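Local coordinates for protein esterase (Thermotoga maritima, PDB 3DOH) that probably hydrolyses carboxylic esters as a thermostable alpha/beta hydrolase that carries an added immunoglobulin-like domain, at residues A289-I294 with I309-F314; A280-P285 with S301-I306. All blocks are in the same frame, centred on the assembly; numbering follows the deposited sequence.

Interaction 1: A289-I294 with I309-F314; sequences AAAIPI and IPIWVF
Phe314 and Ile292 meet through CD1 of the ring and the methyl CG2, 3.6 Å apart, the two side chains meeting at a slant. With CG2 anti to its backbone N, Ile292 directs this methyl at the ring, and also close to Trp312 O. CZ of Phe314 lies over one face of the Trp312 indole, displaced toward its rim. Pro293 is on the other side of the strand pair, its ring crossing Ile311 and Val313 at about a right angle: CD stands 4.0 Å from Ile311 CG2, and CG 4.2 Å from Val313 CG2. Being an imino acid, Pro293 has no N-H to offer Trp312 O, and its CD lies 3.7 Å from that oxygen instead. On either side of this missing donor the parallel ladder is made: Ala291 N donates to Pro310 O (3.1 Å), Trp312 N to Ala291 O (3.1 Å), and Phe314 N only weakly to Pro293 O (3.5 Å). Pro310 adds an apolar touch at the start, CB to Ala290 CB at 4.1 Å. The strands, 8° from parallel, lie in the central sheet of the alpha/beta hydrolase fold between strands 264-270 and 341-346. Trp278 of helix 272-283 packs on Pro293, Ile311 and Val313, helix 362-366 on Ile294 and Phe314, while Trp312 NE1 is hydrogen-bonded to Thr344 OG1 of strand 341-346.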
# COMPACT_ATOMS: atom_id res chain seq x y z
N ALA A 289 -32.71 25.87 -33.48
CA ALA A 289 -33.21 24.53 -33.86
C ALA A 289 -33.31 23.54 -32.65
O ALA A 289 -34.20 22.68 -32.62
CB ALA A 289 -32.32 23.94 -34.94
N ALA A 290 -32.39 23.69 -31.70
CA ALA A 290 -32.34 22.83 -30.52
C ALA A 290 -31.36 23.40 -29.50
O ALA A 290 -30.40 24.08 -29.85
CB ALA A 290 -31.95 21.42 -30.92
N ALA A 291 -31.61 23.10 -28.23
CA ALA A 291 -30.88 23.69 -27.13
C ALA A 291 -30.41 22.59 -26.18
O ALA A 291 -31.13 21.61 -25.98
CB ALA A 291 -31.77 24.64 -26.41
N ILE A 292 -29.22 22.74 -25.59
CA ILE A 292 -28.80 21.93 -24.44
C ILE A 292 -28.40 22.88 -23.30
O ILE A 292 -27.25 23.34 -23.22
CB ILE A 292 -27.63 20.96 -24.80
CG1 ILE A 292 -28.02 20.08 -25.99
CG2 ILE A 292 -27.15 20.15 -23.57
CD1 ILE A 292 -26.81 19.35 -26.66
N PRO A 293 -29.36 23.22 -22.43
CA PRO A 293 -29.13 23.96 -21.20
C PRO A 293 -28.69 23.13 -19.99
O PRO A 293 -29.49 22.35 -19.44
CB PRO A 293 -30.48 24.58 -20.92
CG PRO A 293 -31.45 23.63 -21.51
CD PRO A 293 -30.79 22.98 -22.67
N ILE A 294 -27.45 23.36 -19.55
CA ILE A 294 -26.81 22.59 -18.50
C ILE A 294 -26.79 23.41 -17.23
O ILE A 294 -26.28 24.54 -17.23
CB ILE A 294 -25.36 22.22 -18.90
CG1 ILE A 294 -25.38 21.38 -20.15
CG2 ILE A 294 -24.67 21.42 -17.80
CD1 ILE A 294 -24.15 21.51 -20.93
N ILE A 309 -39.31 23.42 -29.82
CA ILE A 309 -37.86 23.30 -29.86
C ILE A 309 -37.34 22.03 -29.14
O ILE A 309 -37.59 21.86 -27.95
CB ILE A 309 -37.20 24.56 -29.31
CG1 ILE A 309 -37.78 25.78 -30.03
CG2 ILE A 309 -35.68 24.50 -29.48
CD1 ILE A 309 -37.31 27.12 -29.49
N PRO A 310 -36.67 21.12 -29.87
CA PRO A 310 -36.02 19.98 -29.15
C PRO A 310 -35.00 20.44 -28.11
O PRO A 310 -34.11 21.25 -28.41
CB PRO A 310 -35.34 19.17 -30.27
CG PRO A 310 -36.10 19.57 -31.57
CD PRO A 310 -36.51 21.03 -31.34
N ILE A 311 -35.13 19.95 -26.88
CA ILE A 311 -34.32 20.45 -25.77
C ILE A 311 -33.87 19.27 -24.94
O ILE A 311 -34.67 18.45 -24.56
CB ILE A 311 -35.17 21.42 -24.87
CG1 ILE A 311 -35.55 22.69 -25.66
CG2 ILE A 311 -34.44 21.76 -23.56
CD1 ILE A 311 -36.46 23.68 -24.95
N TRP A 312 -32.58 19.18 -24.63
CA TRP A 312 -32.11 18.11 -23.76
C TRP A 312 -31.43 18.79 -22.58
O TRP A 312 -30.33 19.34 -22.70
CB TRP A 312 -31.21 17.15 -24.51
CG TRP A 312 -30.83 15.93 -23.74
CD1 TRP A 312 -30.87 15.77 -22.40
CD2 TRP A 312 -30.29 14.71 -24.27
NE1 TRP A 312 -30.42 14.52 -22.04
CE2 TRP A 312 -30.06 13.85 -23.18
CE3 TRP A 312 -29.98 14.25 -25.56
CZ2 TRP A 312 -29.54 12.55 -23.33
CZ3 TRP A 312 -29.46 12.96 -25.72
CH2 TRP A 312 -29.24 12.14 -24.62
N VAL A 313 -32.11 18.77 -21.45
CA VAL A 313 -31.65 19.37 -20.21
C VAL A 313 -30.73 18.41 -19.41
O VAL A 313 -30.94 17.19 -19.40
CB VAL A 313 -32.87 19.72 -19.36
CG1 VAL A 313 -32.48 20.50 -18.10
CG2 VAL A 313 -33.86 20.52 -20.18
N PHE A 314 -29.72 18.95 -18.76
CA PHE A 314 -28.79 18.19 -17.93
C PHE A 314 -28.61 18.98 -16.61
O PHE A 314 -28.57 20.24 -16.64
CB PHE A 314 -27.42 18.03 -18.64
CG PHE A 314 -27.44 17.15 -19.86
CD1 PHE A 314 -27.85 17.64 -21.10
CD2 PHE A 314 -27.04 15.81 -19.79
CE1 PHE A 314 -27.87 16.79 -22.26
CE2 PHE A 314 -27.06 14.96 -20.95
CZ PHE A 314 -27.47 15.46 -22.16

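Interaction 2: A280-P285 with S301-I306; sequences AIMEFP and SKVERI
Arg305 and Lys302 reach across to Glu283 in a salt-bridge network at the C-terminal end of helix 272-283, in the alpha/beta hydrolase domain. Arg305 can be followed outward. Its CB lies 4.2 Å from Pro285 CG, and its CD passes close to Met282 O. NH1 then donates to Met282 O at 3.2 Å with a nearly straight N-H...O angle of 168°; the oxygen lies in the guanidinium plane, whereas NH1 stands above the carbonyl plane. The same NH1 makes a long salt bridge to Glu283 OE1, 3.6 Å away, and Lys302 CE sits over one face of the guanidinium. The helix-end carbonyl may favour the positive charge here. Lys302, extended beyond CG, brings NZ to the syn lone pair of Glu283 OE2 at 2.8 Å; Asp299 is a weak, distant second partner. An alanine in place of Glu283 would probably leave Lys302 NZ without its close carboxylate and take from Arg305 NH1 its long salt bridge, with the bond to Met282 O remaining. On the inner side of the charges, Met282 reaches from the helix across to 301-306: SD touches Lys302 CB at 3.9 Å and CE touches Val303 CG1. Ile306 CG2 packs against Ile281 CG1 at 4.0 Å, the two side chains crossing at about a right angle. A water donates to Glu283 OE1 at 2.9 Å and accepts weakly from Lys302 NZ.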
# COMPACT_ATOMS: atom_id res chain seq x y z
N ALA A 280 -32.40 32.79 -23.94
CA ALA A 280 -32.26 32.89 -25.41
C ALA A 280 -33.36 32.22 -26.21
O ALA A 280 -33.92 32.81 -27.12
CB ALA A 280 -30.94 32.35 -25.84
N ILE A 281 -33.65 30.96 -25.92
CA ILE A 281 -34.62 30.25 -26.73
C ILE A 281 -36.03 30.72 -26.43
O ILE A 281 -36.87 30.72 -27.30
CB ILE A 281 -34.52 28.70 -26.59
CG1 ILE A 281 -34.69 28.26 -25.13
CG2 ILE A 281 -33.24 28.17 -27.26
CD1 ILE A 281 -34.90 26.82 -24.96
N MET A 282 -36.30 31.12 -25.20
CA MET A 282 -37.61 31.57 -24.81
C MET A 282 -37.89 32.97 -25.37
O MET A 282 -39.03 33.30 -25.75
CB MET A 282 -37.72 31.57 -23.29
CG MET A 282 -38.35 30.32 -22.68
SD MET A 282 -38.13 30.39 -20.90
CE MET A 282 -38.58 28.74 -20.41
N GLU A 283 -36.86 33.80 -25.43
CA GLU A 283 -37.01 35.17 -25.95
C GLU A 283 -36.84 35.28 -27.46
O GLU A 283 -37.15 36.32 -28.04
CB GLU A 283 -36.06 36.14 -25.26
CG GLU A 283 -36.28 36.28 -23.75
CD GLU A 283 -37.72 36.59 -23.37
OE1 GLU A 283 -38.40 37.39 -24.04
OE2 GLU A 283 -38.18 36.04 -22.36
N PHE A 284 -36.33 34.22 -28.09
CA PHE A 284 -36.12 34.20 -29.53
C PHE A 284 -36.42 32.82 -30.11
O PHE A 284 -35.57 32.20 -30.75
CB PHE A 284 -34.68 34.61 -29.86
CG PHE A 284 -34.33 36.01 -29.45
CD1 PHE A 284 -34.75 37.09 -30.22
CD2 PHE A 284 -33.60 36.25 -28.31
CE1 PHE A 284 -34.43 38.38 -29.84
CE2 PHE A 284 -33.28 37.54 -27.93
CZ PHE A 284 -33.70 38.61 -28.70
N PRO A 285 -37.64 32.35 -29.88
CA PRO A 285 -38.01 30.98 -30.19
C PRO A 285 -37.84 30.68 -31.65
O PRO A 285 -37.73 29.52 -32.04
CB PRO A 285 -39.50 30.92 -29.87
CG PRO A 285 -39.94 32.32 -29.62
CD PRO A 285 -38.75 33.08 -29.22
N SER A 301 -43.34 30.55 -16.90
CA SER A 301 -44.45 31.13 -17.66
C SER A 301 -44.25 31.05 -19.20
O SER A 301 -45.21 31.16 -19.95
CB SER A 301 -44.70 32.57 -17.20
OG SER A 301 -43.51 33.31 -17.32
N LYS A 302 -43.02 30.82 -19.67
CA LYS A 302 -42.74 31.01 -21.10
C LYS A 302 -42.49 29.75 -21.93
O LYS A 302 -42.19 29.86 -23.13
CB LYS A 302 -41.61 32.01 -21.25
CG LYS A 302 -42.02 33.38 -20.79
CD LYS A 302 -40.89 34.36 -20.82
CE LYS A 302 -41.48 35.75 -20.80
NZ LYS A 302 -40.43 36.81 -20.89
N VAL A 303 -42.65 28.58 -21.33
CA VAL A 303 -42.29 27.34 -22.03
C VAL A 303 -43.20 27.03 -23.22
O VAL A 303 -42.91 26.19 -24.05
CB VAL A 303 -42.23 26.12 -21.10
CG1 VAL A 303 -41.68 26.49 -19.72
CG2 VAL A 303 -43.57 25.50 -20.97
N GLU A 304 -44.31 27.74 -23.30
CA GLU A 304 -45.25 27.52 -24.38
C GLU A 304 -44.65 27.96 -25.72
O GLU A 304 -44.92 27.35 -26.74
CB GLU A 304 -46.57 28.25 -24.06
CG GLU A 304 -47.75 27.82 -24.94
CD GLU A 304 -48.26 26.40 -24.64
OE1 GLU A 304 -48.61 26.13 -23.48
OE2 GLU A 304 -48.32 25.57 -25.57
N ARG A 305 -43.83 29.00 -25.71
CA ARG A 305 -43.18 29.48 -26.93
C ARG A 305 -42.14 28.49 -27.44
O ARG A 305 -41.78 28.53 -28.62
CB ARG A 305 -42.44 30.78 -26.66
CG ARG A 305 -42.98 31.54 -25.50
CD ARG A 305 -42.16 32.76 -25.27
NE ARG A 305 -42.97 33.83 -24.73
CZ ARG A 305 -42.55 35.08 -24.58
NH1 ARG A 305 -41.31 35.42 -24.92
NH2 ARG A 305 -43.36 35.99 -24.09
N ILE A 306 -41.63 27.65 -26.54
CA ILE A 306 -40.53 26.75 -26.87
C ILE A 306 -41.06 25.33 -27.05
O ILE A 306 -40.29 24.39 -27.27
CB ILE A 306 -39.31 26.81 -25.87
CG1 ILE A 306 -39.74 26.62 -24.43
CG2 ILE A 306 -38.56 28.12 -25.97
CD1 ILE A 306 -38.64 26.09 -23.52
O HOH W 1 -40.66 39.09 -23.31

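Overall arrangement
From the N terminus the order is 280-285, 289-294, 301-306, 309-314. Interaction 2 joins the first and third of these and interaction 1 the second and fourth, so the two cross rather than nest. Helix 272-283 follows strand 264-270 and leads into strand 290-294; the chain then runs out through a connection without a regular alpha-helix, which interaction 2 brings back against the helix end, before strand 311-316 closes interaction 1 beside strand 290-294. The contacts meet at Ile311, whose CD1 lies 3.5 Å from Ile281 CD1 and equally close to Ile306 CD1. Sheet, helix end and connecting loop thus share one apolar junction, while the charged groups of interaction 2 lie beyond it.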